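Local coordinates for protein endo-beta-mannanase (Opitutaceae bacterium TAV5, PDB 7BOB) that acts as a homotrimeric family 5 exo-beta-1,4-mannosidase, probably releasing mannose from beta-1,4-mannan-derived chains in the termite hindgut, at residues P97-G102 / T136-L141; R177-I182 / P232-L237; H248-S253 / R412-H417. All blocks are in the same frame, centred on the assembly; numbering follows the deposited sequence.

Contact 1: residues P97-G102 / T136-L141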
loop_
_atom_site.group_PDB
_atom_site.type_symbol
_atom_site.label_atom_id
_atom_site.label_comp_id
_atom_site.label_asym_id
_atom_site.label_seq_id
_atom_site.Cartn_x
_atom_site.Cartn_y
_atom_site.Cartn_z
ATOM N N PRO A 97 -29.086 -20.779 -15.926
ATOM C CA PRO A 97 -28.305 -21.457 -14.887
ATOM C C PRO A 97 -26.887 -20.927 -14.864
ATOM O O PRO A 97 -26.277 -20.694 -15.910
ATOM C CB PRO A 97 -28.349 -22.934 -15.318
ATOM C CG PRO A 97 -28.404 -22.864 -16.812
ATOM C CD PRO A 97 -29.184 -21.583 -17.160
ATOM N N SER A 98 -26.360 -20.738 -13.658
ATOM C CA SER A 98 -25.028 -20.171 -13.460
ATOM C C SER A 98 -24.142 -21.255 -12.871
ATOM O O SER A 98 -24.467 -21.803 -11.812
ATOM C CB SER A 98 -25.095 -18.945 -12.547
ATOM O OG SER A 98 -23.839 -18.296 -12.430
ATOM N N LEU A 99 -23.029 -21.558 -13.559
ATOM C CA LEU A 99 -22.229 -22.758 -13.287
ATOM C C LEU A 99 -21.209 -22.540 -12.173
ATOM O O LEU A 99 -21.223 -23.247 -11.156
ATOM C CB LEU A 99 -21.508 -23.215 -14.564
ATOM C CG LEU A 99 -22.431 -23.469 -15.769
ATOM C CD1 LEU A 99 -21.741 -24.275 -16.867
ATOM C CD2 LEU A 99 -23.731 -24.161 -15.353
ATOM N N PHE A 100 -20.293 -21.585 -12.365
ATOM C CA PHE A 100 -19.114 -21.464 -11.511
ATOM C C PHE A 100 -19.467 -20.562 -10.335
ATOM O O PHE A 100 -19.254 -19.351 -10.339
ATOM C CB PHE A 100 -17.921 -20.966 -12.317
ATOM C CG PHE A 100 -17.275 -22.048 -13.146
ATOM C CD1 PHE A 100 -16.459 -23.002 -12.552
ATOM C CD2 PHE A 100 -17.511 -22.133 -14.507
ATOM C CE1 PHE A 100 -15.879 -24.020 -13.312
ATOM C CE2 PHE A 100 -16.930 -23.141 -15.279
ATOM C CZ PHE A 100 -16.125 -24.087 -14.688
ATOM N N VAL A 101 -20.066 -21.185 -9.326
ATOM C CA VAL A 101 -20.566 -20.516 -8.133
ATOM C C VAL A 101 -20.150 -21.380 -6.947
ATOM O O VAL A 101 -20.703 -22.466 -6.756
ATOM C CB VAL A 101 -22.096 -20.346 -8.157
ATOM C CG1 VAL A 101 -22.566 -19.593 -6.940
ATOM C CG2 VAL A 101 -22.562 -19.635 -9.436
ATOM N N GLY A 102 -19.178 -20.917 -6.161
ATOM C CA GLY A 102 -18.495 -19.659 -6.400
ATOM C C GLY A 102 -18.907 -18.529 -5.470
ATOM O O GLY A 102 -19.337 -18.759 -4.335
ATOM N N THR A 136 -20.007 -31.462 -17.791
ATOM C CA THR A 136 -20.988 -32.320 -17.133
ATOM C C THR A 136 -22.321 -31.614 -16.953
ATOM O O THR A 136 -23.379 -32.185 -17.238
ATOM C CB THR A 136 -20.474 -32.776 -15.781
ATOM O OG1 THR A 136 -19.257 -33.511 -15.957
ATOM C CG2 THR A 136 -21.524 -33.639 -15.111
ATOM N N ILE A 137 -22.303 -30.393 -16.424
ATOM C CA ILE A 137 -23.560 -29.682 -16.213
ATOM C C ILE A 137 -24.239 -29.417 -17.547
ATOM O O ILE A 137 -25.437 -29.677 -17.707
ATOM C CB ILE A 137 -23.343 -28.380 -15.424
ATOM C CG1 ILE A 137 -22.635 -28.669 -14.095
ATOM C CG2 ILE A 137 -24.680 -27.701 -15.184
ATOM C CD1 ILE A 137 -23.399 -29.640 -13.186
ATOM N N THR A 138 -23.476 -28.931 -18.534
ATOM C CA THR A 138 -24.049 -28.685 -19.855
ATOM C C THR A 138 -24.713 -29.941 -20.409
ATOM O O THR A 138 -25.781 -29.865 -21.014
ATOM C CB THR A 138 -22.973 -28.175 -20.817
ATOM O OG1 THR A 138 -22.275 -27.070 -20.225
ATOM C CG2 THR A 138 -23.596 -27.698 -22.114
ATOM N N THR A 139 -24.099 -31.106 -20.196
ATOM C CA THR A 139 -24.731 -32.359 -20.585
ATOM C C THR A 139 -26.134 -32.467 -19.999
ATOM O O THR A 139 -27.085 -32.804 -20.709
ATOM C CB THR A 139 -23.865 -33.542 -20.151
ATOM O OG1 THR A 139 -22.806 -33.726 -21.096
ATOM C CG2 THR A 139 -24.688 -34.817 -20.093
ATOM N N HIS A 140 -26.296 -32.122 -18.724
ATOM C CA HIS A 140 -27.610 -32.224 -18.101
ATOM C C HIS A 140 -28.555 -31.097 -18.474
ATOM O O HIS A 140 -29.753 -31.211 -18.191
ATOM C CB HIS A 140 -27.463 -32.285 -16.589
ATOM C CG HIS A 140 -26.967 -33.602 -16.108
ATOM N ND1 HIS A 140 -27.807 -34.571 -15.604
ATOM C CD2 HIS A 140 -25.727 -34.137 -16.109
ATOM C CE1 HIS A 140 -27.099 -35.638 -15.284
ATOM N NE2 HIS A 140 -25.833 -35.399 -15.580
ATOM N N LEU A 141 -28.057 -30.026 -19.084
ATOM C CA LEU A 141 -28.920 -28.979 -19.615
ATOM C C LEU A 141 -29.353 -29.247 -21.043
ATOM O O LEU A 141 -30.341 -28.650 -21.498
ATOM C CB LEU A 141 -28.208 -27.617 -19.587
ATOM C CG LEU A 141 -27.626 -27.130 -18.263
ATOM C CD1 LEU A 141 -26.760 -25.908 -18.527
ATOM C CD2 LEU A 141 -28.744 -26.776 -17.308
#
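Leu99 pushes one methyl of its isobutyl end against the branch methyl of Ile137, with CD2 of Leu99 lying 3.7 Å from CG2 of Ile137. The two side chains lie alongside one another, pointing opposite ways. In Ile137 it is CG2, anti to the backbone N (chi1 of -56° for CG1), that turns to the strand, while the ethyl arm leads away from it. The other methyl of Leu99, CD1, comes 4.4 Å from Thr138 OG1, a loose touch; the hydroxyl itself is hydrogen-bonded to Ala134 O in its own helix. One turn on from Ile137, Leu141 ends on Pro97. Both its methyls reach the same ring carbon, with CD1 of Leu141 3.9 Å and CD2 of Leu141 4.0 Å from Pro97 CG.

The strand and the helix belong to one beta-alpha unit of the (beta/alpha)8 barrel: strand 94-101 is the third of its eight parallel strands, and helix 124-141 returns outside it. Accordingly the two short axes run nearly antiparallel, at 162° and 10.4 Å apart at their closest. Ser98, between the two apolar residues, sends its side chain the other way and is hydrogen-bonded through OG to Asp152 OD2. Ile151 on the adjoining strand touches both Leu99 and Leu141, and Ile182 of helix 168-183 closes on Leu99 and Thr138 from the next helix of the barrel.

Contact 2: residues R177-I182 / P232-L237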
loop_
_atom_site.group_PDB
_atom_site.type_symbol
_atom_site.label_atom_id
_atom_site.label_comp_id
_atom_site.label_asym_id
_atom_site.label_seq_id
_atom_site.Cartn_x
_atom_site.Cartn_y
_atom_site.Cartn_z
ATOM N N ARG A 177 -11.254 -21.787 -22.053
ATOM C CA ARG A 177 -11.389 -23.211 -21.762
ATOM C C ARG A 177 -12.782 -23.551 -21.253
ATOM O O ARG A 177 -13.346 -24.582 -21.632
ATOM C CB ARG A 177 -10.338 -23.645 -20.751
ATOM C CG ARG A 177 -8.922 -23.709 -21.314
ATOM C CD ARG A 177 -8.716 -24.919 -22.209
ATOM N NE ARG A 177 -9.257 -26.141 -21.622
ATOM C CZ ARG A 177 -8.564 -26.990 -20.868
ATOM N NH1 ARG A 177 -7.287 -26.771 -20.602
ATOM N NH2 ARG A 177 -9.148 -28.076 -20.387
ATOM N N MET A 178 -13.354 -22.712 -20.388
ATOM C CA MET A 178 -14.653 -23.042 -19.817
ATOM C C MET A 178 -15.777 -22.827 -20.825
ATOM O O MET A 178 -16.736 -23.597 -20.853
ATOM C CB MET A 178 -14.916 -22.225 -18.557
ATOM C CG MET A 178 -13.925 -22.453 -17.444
ATOM S SD MET A 178 -13.650 -24.209 -17.117
ATOM C CE MET A 178 -11.897 -24.351 -17.410
ATOM N N THR A 179 -15.688 -21.789 -21.658
ATOM C CA THR A 179 -16.655 -21.664 -22.741
ATOM C C THR A 179 -16.486 -22.799 -23.746
ATOM O O THR A 179 -17.474 -23.358 -24.228
ATOM C CB THR A 179 -16.515 -20.313 -23.445
ATOM O OG1 THR A 179 -15.173 -20.168 -23.943
ATOM C CG2 THR A 179 -16.870 -19.163 -22.503
ATOM N N GLY A 180 -15.242 -23.145 -24.078
ATOM C CA GLY A 180 -15.015 -24.221 -25.025
ATOM C C GLY A 180 -15.579 -25.544 -24.546
ATOM O O GLY A 180 -16.106 -26.330 -25.342
ATOM N N ALA A 181 -15.479 -25.803 -23.237
ATOM C CA ALA A 181 -16.045 -27.023 -22.661
ATOM C C ALA A 181 -17.559 -27.037 -22.791
ATOM O O ALA A 181 -18.161 -28.082 -23.070
ATOM C CB ALA A 181 -15.646 -27.143 -21.191
ATOM N N ILE A 182 -18.197 -25.888 -22.563
ATOM C CA ILE A 182 -19.643 -25.819 -22.700
ATOM C C ILE A 182 -20.037 -26.105 -24.144
ATOM O O ILE A 182 -21.040 -26.783 -24.416
ATOM C CB ILE A 182 -20.146 -24.447 -22.213
ATOM C CG1 ILE A 182 -20.217 -24.423 -20.685
ATOM C CG2 ILE A 182 -21.500 -24.095 -22.831
ATOM C CD1 ILE A 182 -20.034 -23.016 -20.101
ATOM N N PRO A 232 -13.273 -14.395 -24.442
ATOM C CA PRO A 232 -13.488 -15.309 -25.566
ATOM C C PRO A 232 -14.629 -16.271 -25.288
ATOM O O PRO A 232 -14.777 -16.794 -24.181
ATOM C CB PRO A 232 -12.153 -16.045 -25.682
ATOM C CG PRO A 232 -11.598 -15.990 -24.285
ATOM C CD PRO A 232 -11.978 -14.628 -23.786
ATOM N N GLY A 233 -15.451 -16.487 -26.307
ATOM C CA GLY A 233 -16.550 -17.416 -26.167
ATOM C C GLY A 233 -17.773 -16.886 -25.453
ATOM O O GLY A 233 -18.703 -17.662 -25.218
ATOM N N ILE A 234 -17.816 -15.595 -25.110
ATOM C CA ILE A 234 -18.944 -15.009 -24.385
ATOM C C ILE A 234 -19.832 -14.269 -25.381
ATOM O O ILE A 234 -19.375 -13.338 -26.054
ATOM C CB ILE A 234 -18.461 -14.065 -23.273
ATOM C CG1 ILE A 234 -17.665 -14.852 -22.221
ATOM C CG2 ILE A 234 -19.653 -13.344 -22.648
ATOM C CD1 ILE A 234 -18.521 -15.790 -21.426
ATOM N N ASP A 235 -21.097 -14.679 -25.496
ATOM C CA ASP A 235 -21.987 -14.038 -26.459
ATOM C C ASP A 235 -22.667 -12.807 -25.890
ATOM O O ASP A 235 -22.970 -11.879 -26.638
ATOM C CB ASP A 235 -23.075 -15.020 -26.952
ATOM C CG ASP A 235 -22.490 -16.296 -27.510
ATOM O OD1 ASP A 235 -21.923 -16.266 -28.623
ATOM O OD2 ASP A 235 -22.560 -17.332 -26.817
ATOM N N VAL A 236 -22.958 -12.798 -24.591
ATOM C CA VAL A 236 -23.730 -11.727 -23.971
ATOM C C VAL A 236 -22.951 -11.200 -22.770
ATOM O O VAL A 236 -22.785 -11.912 -21.772
ATOM C CB VAL A 236 -25.122 -12.192 -23.524
ATOM C CG1 VAL A 236 -25.855 -11.029 -22.887
ATOM C CG2 VAL A 236 -25.920 -12.764 -24.709
ATOM N N LEU A 237 -22.504 -9.953 -22.854
ATOM C CA LEU A 237 -21.910 -9.294 -21.699
ATOM C C LEU A 237 -22.987 -9.076 -20.646
ATOM O O LEU A 237 -24.178 -8.986 -20.965
ATOM C CB LEU A 237 -21.302 -7.959 -22.113
ATOM C CG LEU A 237 -20.347 -8.063 -23.300
ATOM C CD1 LEU A 237 -19.708 -6.692 -23.605
ATOM C CD2 LEU A 237 -19.274 -9.115 -22.999
#
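This is a small, partly buried packing contact in which Thr179, on the outer helix 168-183, rests on the loop that leads into strand 237-241. Its CG2 methyl touches three residues of the loop: it lies 3.6 Å from each of two backbone oxygens, Pro232 O and Gly233 O, and 3.9 Å from Ile234 CD1 at the end of that side chain. The hydroxyl also faces the loop, with OG1 of Thr179 3.4 Å from Pro232 O. Its hydrogen bonds, however, go back into its own helix, to the carbonyl oxygens of Cys175 and Arg176.

In the (beta/alpha)8 barrel this helix follows the fourth strand, 151-154, whereas the loop enters the sixth, 237-241, so the contact spans the short strand 191-192 between them. Ile191 of that strand touches both Thr179 and Ile234. The loop comes in close because Gly233 has no side chain to stand between: its CA is 5.5 Å from Thr179 CA. Arg183, just beyond the helical segment, ties the helix to the loop: its NH2 is hydrogen-bonded to Gly233 O and forms a salt bridge with Asp235 OD2.

Contact 3: residues H248-S253 / R412-H417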
loop_
_atom_site.group_PDB
_atom_site.type_symbol
_atom_site.label_atom_id
_atom_site.label_comp_id
_atom_site.label_asym_id
_atom_site.label_seq_id
_atom_site.Cartn_x
_atom_site.Cartn_y
_atom_site.Cartn_z
ATOM N N HIS A 248 -18.869 1.953 -5.310
ATOM C CA HIS A 248 -18.501 2.623 -6.550
ATOM C C HIS A 248 -17.348 3.582 -6.286
ATOM O O HIS A 248 -17.191 4.067 -5.160
ATOM C CB HIS A 248 -19.698 3.393 -7.127
ATOM C CG HIS A 248 -20.906 2.534 -7.305
ATOM N ND1 HIS A 248 -21.157 1.842 -8.472
ATOM C CD2 HIS A 248 -21.893 2.197 -6.445
ATOM C CE1 HIS A 248 -22.262 1.133 -8.333
ATOM N NE2 HIS A 248 -22.729 1.329 -7.113
ATOM N N PRO A 249 -16.540 3.891 -7.306
ATOM C CA PRO A 249 -15.378 4.757 -7.083
ATOM C C PRO A 249 -15.727 6.232 -6.909
ATOM O O PRO A 249 -14.839 7.008 -6.534
ATOM C CB PRO A 249 -14.533 4.532 -8.340
ATOM C CG PRO A 249 -15.549 4.258 -9.395
ATOM C CD PRO A 249 -16.614 3.427 -8.704
ATOM N N VAL A 250 -16.960 6.644 -7.205
ATOM C CA VAL A 250 -17.473 7.969 -6.872
ATOM C C VAL A 250 -18.635 7.774 -5.911
ATOM O O VAL A 250 -19.558 7.012 -6.201
ATOM C CB VAL A 250 -17.934 8.743 -8.120
ATOM C CG1 VAL A 250 -18.390 10.146 -7.725
ATOM C CG2 VAL A 250 -16.823 8.791 -9.158
ATOM N N GLN A 251 -18.602 8.470 -4.789
ATOM C CA GLN A 251 -19.550 8.237 -3.701
ATOM C C GLN A 251 -20.812 9.075 -3.919
ATOM O O GLN A 251 -20.821 10.284 -3.665
ATOM C CB GLN A 251 -18.879 8.571 -2.374
ATOM C CG GLN A 251 -19.464 7.879 -1.184
ATOM C CD GLN A 251 -18.684 6.661 -0.818
ATOM O OE1 GLN A 251 -17.801 6.227 -1.575
ATOM N NE2 GLN A 251 -19.004 6.071 0.336
ATOM N N GLY A 252 -21.886 8.442 -4.396
ATOM C CA GLY A 252 -23.173 9.101 -4.460
ATOM C C GLY A 252 -23.862 9.121 -3.108
ATOM O O GLY A 252 -23.338 8.652 -2.102
ATOM N N SER A 253 -25.083 9.651 -3.091
ATOM C CA SER A 253 -25.821 9.835 -1.846
ATOM C C SER A 253 -27.063 8.963 -1.723
ATOM O O SER A 253 -27.785 9.082 -0.727
ATOM C CB SER A 253 -26.188 11.309 -1.651
ATOM O OG SER A 253 -25.031 12.117 -1.814
ATOM N N ARG A 412 -13.399 9.501 -13.415
ATOM C CA ARG A 412 -13.550 10.706 -14.231
ATOM C C ARG A 412 -14.717 10.569 -15.193
ATOM O O ARG A 412 -15.427 11.549 -15.466
ATOM C CB ARG A 412 -12.271 10.981 -15.013
ATOM C CG ARG A 412 -11.044 11.257 -14.155
ATOM C CD ARG A 412 -9.761 11.095 -14.979
ATOM N NE ARG A 412 -8.644 11.854 -14.418
ATOM C CZ ARG A 412 -7.825 11.362 -13.491
ATOM N NH1 ARG A 412 -8.012 10.113 -13.039
ATOM N NH2 ARG A 412 -6.821 12.109 -13.013
ATOM N N LEU A 413 -14.923 9.359 -15.717
ATOM C CA LEU A 413 -16.009 9.159 -16.652
ATOM C C LEU A 413 -17.347 9.250 -15.931
ATOM O O LEU A 413 -18.292 9.860 -16.445
ATOM C CB LEU A 413 -15.836 7.814 -17.358
ATOM C CG LEU A 413 -14.698 7.698 -18.379
ATOM C CD1 LEU A 413 -14.621 6.282 -18.925
ATOM C CD2 LEU A 413 -14.882 8.680 -19.509
ATOM N N ILE A 414 -17.426 8.699 -14.714
ATOM C CA ILE A 414 -18.689 8.688 -13.978
ATOM C C ILE A 414 -19.160 10.114 -13.717
ATOM O O ILE A 414 -20.329 10.458 -13.942
ATOM C CB ILE A 414 -18.539 7.896 -12.671
ATOM C CG1 ILE A 414 -18.572 6.391 -12.967
ATOM C CG2 ILE A 414 -19.616 8.304 -11.670
ATOM C CD1 ILE A 414 -18.150 5.509 -11.791
ATOM N N LEU A 415 -18.242 10.969 -13.269
ATOM C CA LEU A 415 -18.591 12.331 -12.885
ATOM C C LEU A 415 -18.902 13.178 -14.104
ATOM O O LEU A 415 -19.875 13.942 -14.108
ATOM C CB LEU A 415 -17.447 12.967 -12.084
ATOM C CG LEU A 415 -17.772 14.385 -11.628
ATOM C CD1 LEU A 415 -18.834 14.365 -10.543
ATOM C CD2 LEU A 415 -16.526 15.086 -11.143
ATOM N N ALA A 416 -18.065 13.088 -15.141
ATOM C CA ALA A 416 -18.362 13.819 -16.366
ATOM C C ALA A 416 -19.716 13.397 -16.923
ATOM O O ALA A 416 -20.518 14.245 -17.326
ATOM C CB ALA A 416 -17.260 13.600 -17.397
ATOM N N HIS A 417 -19.996 12.085 -16.914
ATOM C CA HIS A 417 -21.267 11.568 -17.410
ATOM C C HIS A 417 -22.437 12.160 -16.639
ATOM O O HIS A 417 -23.436 12.579 -17.235
ATOM C CB HIS A 417 -21.277 10.043 -17.306
ATOM C CG HIS A 417 -22.574 9.413 -17.702
ATOM N ND1 HIS A 417 -23.493 8.957 -16.780
ATOM C CD2 HIS A 417 -23.096 9.138 -18.922
ATOM C CE1 HIS A 417 -24.523 8.426 -17.412
ATOM N NE2 HIS A 417 -24.311 8.532 -18.714
#
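The irregular segment 248-253 passes beside helix 406-422 and comes nearest it where the CA atoms of Val250 and Ile414 stand 7.2 Å apart. Ile414 carries the helix side of the contact, giving one branch to each of two loop residues. Its branch methyl meets a methyl of Val250, CG2 of Ile414 lying 3.8 Å from CG2 of Val250, and the same Val250 methyl reaches back to the branch point, 4.0 Å from Ile414 CB. Valine and isoleucine come in from facing backbones and overlap by their flanks. The longer arm serves Pro249. With CG1 beside the backbone N and a chi2 of 168° that stretches CD1 away from CA, the ethyl group extends to the proline, and the isoleucine and proline side chains cross at about a right angle. CD1 of Ile414 ends 3.8 Å from Pro249 CG and 4.0 Å from Pro249 CD.

All three residues are buried and wholly apolar in their meeting, a hydrophobic seam between the catalytic barrel and the domain built on the mixed sheet. Leu263 and Phe266 of helix 258-272 flank Ile414 from the barrel side. Leu563 of helix 558-564 and the loop residue Trp566 touch Val250, so the loop after strand 237-241 is wedged among three helices.

How the contacts relate
Contacts 1 and 2 are neighbours, with centres 13 Å apart. They share a seam along helix 168-183, where Ile182 CG1 lies 3.4 Å from Thr138 OG1 and Met178 SD lies 3.5 Å from Phe100 CZ. Contact 1 sets a helix on a strand of its own beta-alpha unit; contact 2 sets the next helix against the loop before strand 237-241. Contact 3 stands on the opposite side of the chain's centre, its centre 36 Å from that of contact 1 and 31 Å from that of contact 2, and joins the barrel to the second domain. As in other family 5 enzymes, the active site should lie at the C-terminal ends of the barrel strands, strand 94-101 of contact 1 being one of them.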